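Local coordinates for protein rhino (Drosophila melanogaster, PDB 5XYV) that probably helps specify germline piRNA clusters, its chromoshadow domain binding the N-terminal domain of Deadlock, at residues Gly7-Leu18 / Met29-Asp40. Numbering follows the deposited sequence.
Sequences GVNRGLDLDKIL and MFVTWKGCSSID
Trp-33 lies between the backbone of Gly-7 and the side chains of Leu-14 and Val-31. The carbonyl O of Gly-7 sits 3.2 Å above one face of the indole, offset toward its rim, while Val-31 CG2 lies over the opposite face, likewise off-centre. Leu-14 CD1, on that second face, closes to 3.6 Å from Val-31 CB; the leucine gets there with CG anti to the backbone N (chi1 -172°), and the two side chains cross at about a right angle.

The indole NE1 donates to Asp-40 OD1 nearly in the ring plane, which helps set the rotation of the ring. Gly-7 N reaches Asp-40 OD1 at 2.9 Å, from the opposite face of the carboxylate, in a nearly straight bond (167°). Arg-10 forms a salt bridge with Asp-40, its guanidinium nearly coplanar with the carboxylate; the modelled NH1 to OD1 separation is too short to be taken literally. Ser-38 CB covers one guanidinium face.

The contact belongs to the antiparallel hairpin of strands 14-23 and 26-33 in the chromoshadow fold. A classic beta bulge interrupts it: Asp-15 and Lys-16 both face Thr-32. Asp-15 N donates to Thr-32 O at 2.7 Å, and Thr-32 N donates in turn to Lys-16 O. Lys-16 N turns to the side chain, reaching Thr-32 OG1 at 3.1 Å. That hydroxyl lies between the backbone N and carbonyl carbon of Thr-32 (chi1 61°).

Beyond the bulge, Ile-17 CG2 meets Met-29 CE at 3.7 Å, and both side chains also touch Tyr-58 of helix 52-61. From the neighbouring Deadlock chain, Trp-44 meets the Phe-30 ring and His-18 packs on Asp-40.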
ATOM      1  N   GLY B   7     -14.022   2.983  16.439  1.00 42.80           N
ATOM      2  CA  GLY B   7     -13.790   2.127  15.287  1.00 33.96           C
ATOM      3  C   GLY B   7     -15.082   1.830  14.559  1.00 34.52           C
ATOM      4  O   GLY B   7     -16.010   2.651  14.570  1.00 32.24           O
ATOM      5  N   VAL B   8     -15.155   0.652  13.940  1.00 40.86           N
ATOM      6  CA  VAL B   8     -16.313   0.300  13.121  1.00 38.09           C
ATOM      7  C   VAL B   8     -17.546   0.230  14.002  1.00 39.17           C
ATOM      8  O   VAL B   8     -18.662   0.421  13.525  1.00 35.75           O
ATOM      9  CB  VAL B   8     -16.119  -1.050  12.357  1.00 37.72           C
ATOM     10  CG1 VAL B   8     -14.997  -0.933  11.340  1.00 31.82           C
ATOM     11  CG2 VAL B   8     -15.823  -2.192  13.316  1.00 41.78           C
ATOM     12  N   ASN B   9     -17.331  -0.012  15.294  1.00 51.35           N
ATOM     13  CA  ASN B   9     -18.419  -0.143  16.252  1.00 56.04           C
ATOM     14  C   ASN B   9     -19.236   1.135  16.456  1.00 52.92           C
ATOM     15  O   ASN B   9     -20.337   1.078  17.001  1.00 54.40           O
ATOM     16  CB  ASN B   9     -17.870  -0.630  17.588  1.00 61.81           C
ATOM     17  CG  ASN B   9     -17.830  -2.135  17.670  1.00 71.05           C
ATOM     18  OD1 ASN B   9     -18.825  -2.803  17.396  1.00 75.49           O
ATOM     19  ND2 ASN B   9     -16.677  -2.681  18.032  1.00 71.34           N
ATOM     20  N   ARG B  10     -18.713   2.279  16.017  1.00 43.42           N
ATOM     21  CA  ARG B  10     -19.493   3.510  16.008  1.00 40.01           C
ATOM     22  C   ARG B  10     -20.657   3.374  15.051  1.00 39.36           C
ATOM     23  O   ARG B  10     -21.635   4.118  15.130  1.00 37.00           O
ATOM     24  CB  ARG B  10     -18.639   4.711  15.609  1.00 36.83           C
ATOM     25  CG  ARG B  10     -17.530   5.017  16.574  1.00 35.21           C
ATOM     26  CD  ARG B  10     -16.775   6.261  16.145  1.00 37.49           C
ATOM     27  NE  ARG B  10     -16.667   7.180  17.275  1.00 47.54           N
ATOM     28  CZ  ARG B  10     -15.574   7.334  18.012  1.00 38.19           C
ATOM     29  NH1 ARG B  10     -14.478   6.662  17.717  1.00 38.55           N
ATOM     30  NH2 ARG B  10     -15.566   8.187  19.017  1.00 38.41           N
ATOM     31  N   GLY B  11     -20.532   2.420  14.135  1.00 39.17           N
ATOM     32  CA  GLY B  11     -21.516   2.219  13.103  1.00 34.94           C
ATOM     33  C   GLY B  11     -21.599   3.407  12.164  1.00 39.14           C
ATOM     34  O   GLY B  11     -22.634   3.608  11.536  1.00 39.71           O
ATOM     35  N   LEU B  12     -20.532   4.201  12.065  1.00 32.87           N
ATOM     36  CA  LEU B  12     -20.521   5.312  11.106  1.00 33.69           C
ATOM     37  C   LEU B  12     -19.784   4.970   9.818  1.00 37.64           C
ATOM     38  O   LEU B  12     -19.067   3.969   9.742  1.00 38.44           O
ATOM     39  CB  LEU B  12     -19.898   6.566  11.718  1.00 36.04           C
ATOM     40  CG  LEU B  12     -20.381   6.983  13.101  1.00 36.96           C
ATOM     41  CD1 LEU B  12     -19.468   8.058  13.678  1.00 33.12           C
ATOM     42  CD2 LEU B  12     -21.814   7.482  13.012  1.00 32.87           C
ATOM     43  N   ASP B  13     -19.964   5.811   8.809  1.00 40.04           N
ATOM     44  CA  ASP B  13     -19.288   5.633   7.535  1.00 38.39           C
ATOM     45  C   ASP B  13     -17.902   6.274   7.531  1.00 38.83           C
ATOM     46  O   ASP B  13     -17.709   7.380   8.054  1.00 39.95           O
ATOM     47  CB  ASP B  13     -20.135   6.212   6.406  1.00 43.28           C
ATOM     48  CG  ASP B  13     -21.304   5.321   6.045  1.00 53.17           C
ATOM     49  OD1 ASP B  13     -21.225   4.092   6.287  1.00 56.94           O
ATOM     50  OD2 ASP B  13     -22.304   5.851   5.520  1.00 50.56           O
ATOM     51  N   LEU B  14     -16.941   5.568   6.939  1.00 39.75           N
ATOM     52  CA  LEU B  14     -15.557   6.032   6.874  1.00 35.46           C
ATOM     53  C   LEU B  14     -15.471   7.415   6.218  1.00 39.05           C
ATOM     54  O   LEU B  14     -16.081   7.644   5.172  1.00 37.78           O
ATOM     55  CB  LEU B  14     -14.692   5.026   6.109  1.00 34.05           C
ATOM     56  CG  LEU B  14     -13.177   5.236   6.085  1.00 37.15           C
ATOM     57  CD1 LEU B  14     -12.589   5.122   7.469  1.00 32.48           C
ATOM     58  CD2 LEU B  14     -12.518   4.231   5.160  1.00 34.95           C
ATOM     59  N   ASP B  15     -14.739   8.336   6.844  1.00 35.50           N
ATOM     60  CA  ASP B  15     -14.585   9.664   6.272  1.00 38.21           C
ATOM     61  C   ASP B  15     -13.258   9.700   5.526  1.00 35.04           C
ATOM     62  O   ASP B  15     -13.212   9.440   4.313  1.00 42.29           O
ATOM     63  CB  ASP B  15     -14.639  10.750   7.350  1.00 39.09           C
ATOM     64  CG  ASP B  15     -14.944  12.129   6.780  1.00 43.45           C
ATOM     65  OD1 ASP B  15     -15.557  12.201   5.693  1.00 49.48           O
ATOM     66  OD2 ASP B  15     -14.565  13.129   7.427  1.00 46.97           O
ATOM     67  N   LYS B  16     -12.186  10.013   6.255  1.00 30.64           N
ATOM     68  CA  LYS B  16     -10.823  10.050   5.709  1.00 36.01           C
ATOM     69  C   LYS B  16      -9.909   8.993   6.386  1.00 30.03           C
ATOM     70  O   LYS B  16     -10.120   8.629   7.550  1.00 30.17           O
ATOM     71  CB  LYS B  16     -10.214  11.469   5.866  1.00 32.32           C
ATOM     72  CG  LYS B  16     -11.051  12.642   5.320  1.00 38.26           C
ATOM     73  CD  LYS B  16     -11.890  12.252   4.116  1.00 54.04           C
ATOM     74  CE  LYS B  16     -13.093  13.205   3.807  1.00 52.24           C
ATOM     75  NZ  LYS B  16     -12.729  14.475   3.035  1.00 52.20           N
ATOM     76  N   ILE B  17      -8.901   8.511   5.651  1.00 28.89           N
ATOM     77  CA  ILE B  17      -7.767   7.790   6.239  1.00 26.45           C
ATOM     78  C   ILE B  17      -6.619   8.762   6.346  1.00 30.13           C
ATOM     79  O   ILE B  17      -6.098   9.198   5.317  1.00 32.38           O
ATOM     80  CB  ILE B  17      -7.311   6.584   5.394  1.00 28.02           C
ATOM     81  CG1 ILE B  17      -8.480   5.632   5.132  1.00 29.44           C
ATOM     82  CG2 ILE B  17      -6.105   5.885   6.044  1.00 23.01           C
ATOM     83  CD1 ILE B  17      -8.069   4.283   4.535  1.00 25.55           C
ATOM     84  N   LEU B  18      -6.230   9.114   7.570  1.00 31.37           N
ATOM     85  CA  LEU B  18      -5.215  10.144   7.783  1.00 33.21           C
ATOM     86  C   LEU B  18      -3.790   9.632   7.743  1.00 30.40           C
ATOM     87  O   LEU B  18      -2.873  10.367   7.388  1.00 32.67           O
ATOM     88  CB  LEU B  18      -5.429  10.843   9.125  1.00 31.01           C
ATOM     89  CG  LEU B  18      -6.837  11.339   9.398  1.00 33.47           C
ATOM     90  CD1 LEU B  18      -6.948  11.996  10.775  1.00 31.66           C
ATOM     91  CD2 LEU B  18      -7.275  12.284   8.271  1.00 35.71           C
ATOM     92  N   MET B  29      -4.747   1.614  10.767  1.00 21.64           N
ATOM     93  CA  MET B  29      -5.086   2.823  10.061  1.00 22.21           C
ATOM     94  C   MET B  29      -5.713   3.793  11.033  1.00 22.00           C
ATOM     95  O   MET B  29      -6.490   3.389  11.901  1.00 21.99           O
ATOM     96  CB  MET B  29      -6.045   2.520   8.905  1.00 28.66           C
ATOM     97  CG  MET B  29      -5.839   1.161   8.270  1.00 26.55           C
ATOM     98  SD  MET B  29      -4.452   1.178   7.121  1.00 34.26           S
ATOM     99  CE  MET B  29      -5.072   2.352   5.905  1.00 26.80           C
ATOM    100  N   PHE B  30      -5.370   5.066  10.883  1.00 21.73           N
ATOM    101  CA  PHE B  30      -5.918   6.125  11.708  1.00 21.66           C
ATOM    102  C   PHE B  30      -6.922   6.889  10.880  1.00 25.21           C
ATOM    103  O   PHE B  30      -6.589   7.473   9.841  1.00 26.46           O
ATOM    104  CB  PHE B  30      -4.784   6.985  12.258  1.00 27.16           C
ATOM    105  CG  PHE B  30      -3.794   6.171  13.041  1.00 32.92           C
ATOM    106  CD1 PHE B  30      -2.606   5.737  12.468  1.00 33.06           C
ATOM    107  CD2 PHE B  30      -4.105   5.741  14.321  1.00 28.16           C
ATOM    108  CE1 PHE B  30      -1.733   4.939  13.185  1.00 32.41           C
ATOM    109  CE2 PHE B  30      -3.229   4.955  15.030  1.00 26.49           C
ATOM    110  CZ  PHE B  30      -2.046   4.557  14.463  1.00 28.51           C
ATOM    111  N   VAL B  31      -8.174   6.841  11.321  1.00 21.68           N
ATOM    112  CA  VAL B  31      -9.282   7.230  10.462  1.00 25.63           C
ATOM    113  C   VAL B  31     -10.259   8.151  11.154  1.00 25.78           C
ATOM    114  O   VAL B  31     -10.319   8.227  12.381  1.00 23.82           O
ATOM    115  CB  VAL B  31     -10.102   5.992   9.935  1.00 29.15           C
ATOM    116  CG1 VAL B  31      -9.228   5.047   9.118  1.00 21.43           C
ATOM    117  CG2 VAL B  31     -10.844   5.272  11.101  1.00 22.28           C
ATOM    118  N   THR B  32     -11.032   8.842  10.330  1.00 25.02           N
ATOM    119  CA  THR B  32     -12.143   9.646  10.820  1.00 29.13           C
ATOM    120  C   THR B  32     -13.446   9.112  10.223  1.00 29.50           C
ATOM    121  O   THR B  32     -13.446   8.461   9.169  1.00 31.67           O
ATOM    122  CB  THR B  32     -11.940  11.127  10.495  1.00 25.62           C
ATOM    123  OG1 THR B  32     -11.878  11.292   9.077  1.00 34.10           O
ATOM    124  CG2 THR B  32     -10.636  11.606  11.097  1.00 30.68           C
ATOM    125  N   TRP B  33     -14.552   9.359  10.906  1.00 32.13           N
ATOM    126  CA  TRP B  33     -15.841   8.895  10.420  1.00 38.94           C
ATOM    127  C   TRP B  33     -16.695  10.096  10.068  1.00 36.61           C
ATOM    128  O   TRP B  33     -16.504  11.169  10.638  1.00 32.29           O
ATOM    129  CB  TRP B  33     -16.537   8.028  11.470  1.00 28.96           C
ATOM    130  CG  TRP B  33     -15.649   6.983  12.022  1.00 30.21           C
ATOM    131  CD1 TRP B  33     -14.919   7.046  13.169  1.00 28.69           C
ATOM    132  CD2 TRP B  33     -15.390   5.698  11.449  1.00 31.99           C
ATOM    133  NE1 TRP B  33     -14.214   5.878  13.343  1.00 27.34           N
ATOM    134  CE2 TRP B  33     -14.491   5.031  12.299  1.00 28.93           C
ATOM    135  CE3 TRP B  33     -15.831   5.047  10.291  1.00 30.64           C
ATOM    136  CZ2 TRP B  33     -14.020   3.737  12.030  1.00 30.64           C
ATOM    137  CZ3 TRP B  33     -15.365   3.779  10.022  1.00 26.67           C
ATOM    138  CH2 TRP B  33     -14.473   3.131  10.888  1.00 30.35           C
ATOM    139  N   LYS B  34     -17.653   9.903   9.166  1.00 32.46           N
ATOM    140  CA  LYS B  34     -18.557  10.983   8.802  1.00 37.51           C
ATOM    141  C   LYS B  34     -19.480  11.351   9.949  1.00 39.47           C
ATOM    142  O   LYS B  34     -20.127  10.477  10.548  1.00 37.65           O
ATOM    143  CB  LYS B  34     -19.377  10.605   7.573  1.00 37.78           C
ATOM    144  CG  LYS B  34     -18.550  10.528   6.293  1.00 42.99           C
ATOM    145  CD  LYS B  34     -19.377  10.071   5.104  1.00 40.53           C
ATOM    146  CE  LYS B  34     -18.515   9.971   3.862  1.00 43.17           C
ATOM    147  NZ  LYS B  34     -19.280   9.439   2.698  1.00 54.03           N
ATOM    148  N   GLY B  35     -19.528  12.646  10.260  1.00 39.23           N
ATOM    149  CA  GLY B  35     -20.429  13.141  11.283  1.00 41.49           C
ATOM    150  C   GLY B  35     -19.792  13.137  12.655  1.00 45.42           C
ATOM    151  O   GLY B  35     -20.375  13.624  13.632  1.00 51.31           O
ATOM    152  N   CYS B  36     -18.583  12.587  12.726  1.00 38.12           N
ATOM    153  CA  CYS B  36     -17.848  12.485  13.976  1.00 35.43           C
ATOM    154  C   CYS B  36     -16.483  13.142  13.889  1.00 34.26           C
ATOM    155  O   CYS B  36     -15.835  13.099  12.852  1.00 36.65           O
ATOM    156  CB  CYS B  36     -17.693  11.017  14.379  1.00 37.23           C
ATOM    157  SG  CYS B  36     -16.710  10.744  15.876  1.00 40.72           S
ATOM    158  N   SER B  37     -16.043  13.712  15.005  1.00 34.16           N
ATOM    159  CA  SER B  37     -14.794  14.452  15.062  1.00 35.51           C
ATOM    160  C   SER B  37     -13.586  13.635  15.534  1.00 36.55           C
ATOM    161  O   SER B  37     -12.447  14.060  15.365  1.00 32.84           O
ATOM    162  CB  SER B  37     -14.978  15.661  15.977  1.00 37.23           C
ATOM    163  OG  SER B  37     -13.765  16.368  16.109  1.00 43.71           O
ATOM    164  N   SER B  38     -13.839  12.466  16.124  1.00 35.03           N
ATOM    165  CA  SER B  38     -12.768  11.667  16.733  1.00 35.99           C
ATOM    166  C   SER B  38     -11.872  10.993  15.696  1.00 35.81           C
ATOM    167  O   SER B  38     -12.291  10.796  14.546  1.00 32.54           O
ATOM    168  CB  SER B  38     -13.361  10.603  17.667  1.00 36.84           C
ATOM    169  OG  SER B  38     -14.182  11.182  18.653  1.00 37.87           O
ATOM    170  N   ILE B  39     -10.651  10.647  16.116  1.00 36.21           N
ATOM    171  CA  ILE B  39      -9.691   9.924  15.281  1.00 35.60           C
ATOM    172  C   ILE B  39      -9.461   8.537  15.876  1.00 34.63           C
ATOM    173  O   ILE B  39      -9.065   8.420  17.031  1.00 31.06           O
ATOM    174  CB  ILE B  39      -8.328  10.670  15.164  1.00 34.29           C
ATOM    175  CG1 ILE B  39      -8.536  12.120  14.720  1.00 38.23           C
ATOM    176  CG2 ILE B  39      -7.353   9.935  14.212  1.00 31.23           C
ATOM    177  CD1 ILE B  39      -7.238  12.876  14.503  1.00 35.44           C
ATOM    178  N   ASP B  40      -9.701   7.487  15.092  1.00 28.96           N
ATOM    179  CA  ASP B  40      -9.611   6.130  15.629  1.00 24.68           C
ATOM    180  C   ASP B  40      -8.504   5.304  14.983  1.00 27.81           C
ATOM    181  O   ASP B  40      -8.241   5.431  13.782  1.00 28.65           O
ATOM    182  CB  ASP B  40     -10.938   5.398  15.446  1.00 26.73           C
ATOM    183  CG  ASP B  40     -12.049   6.000  16.253  1.00 31.63           C
ATOM    184  OD1 ASP B  40     -13.220   5.744  15.922  1.00 28.13           O
ATOM    185  OD2 ASP B  40     -11.755   6.721  17.221  1.00 31.59           O
TER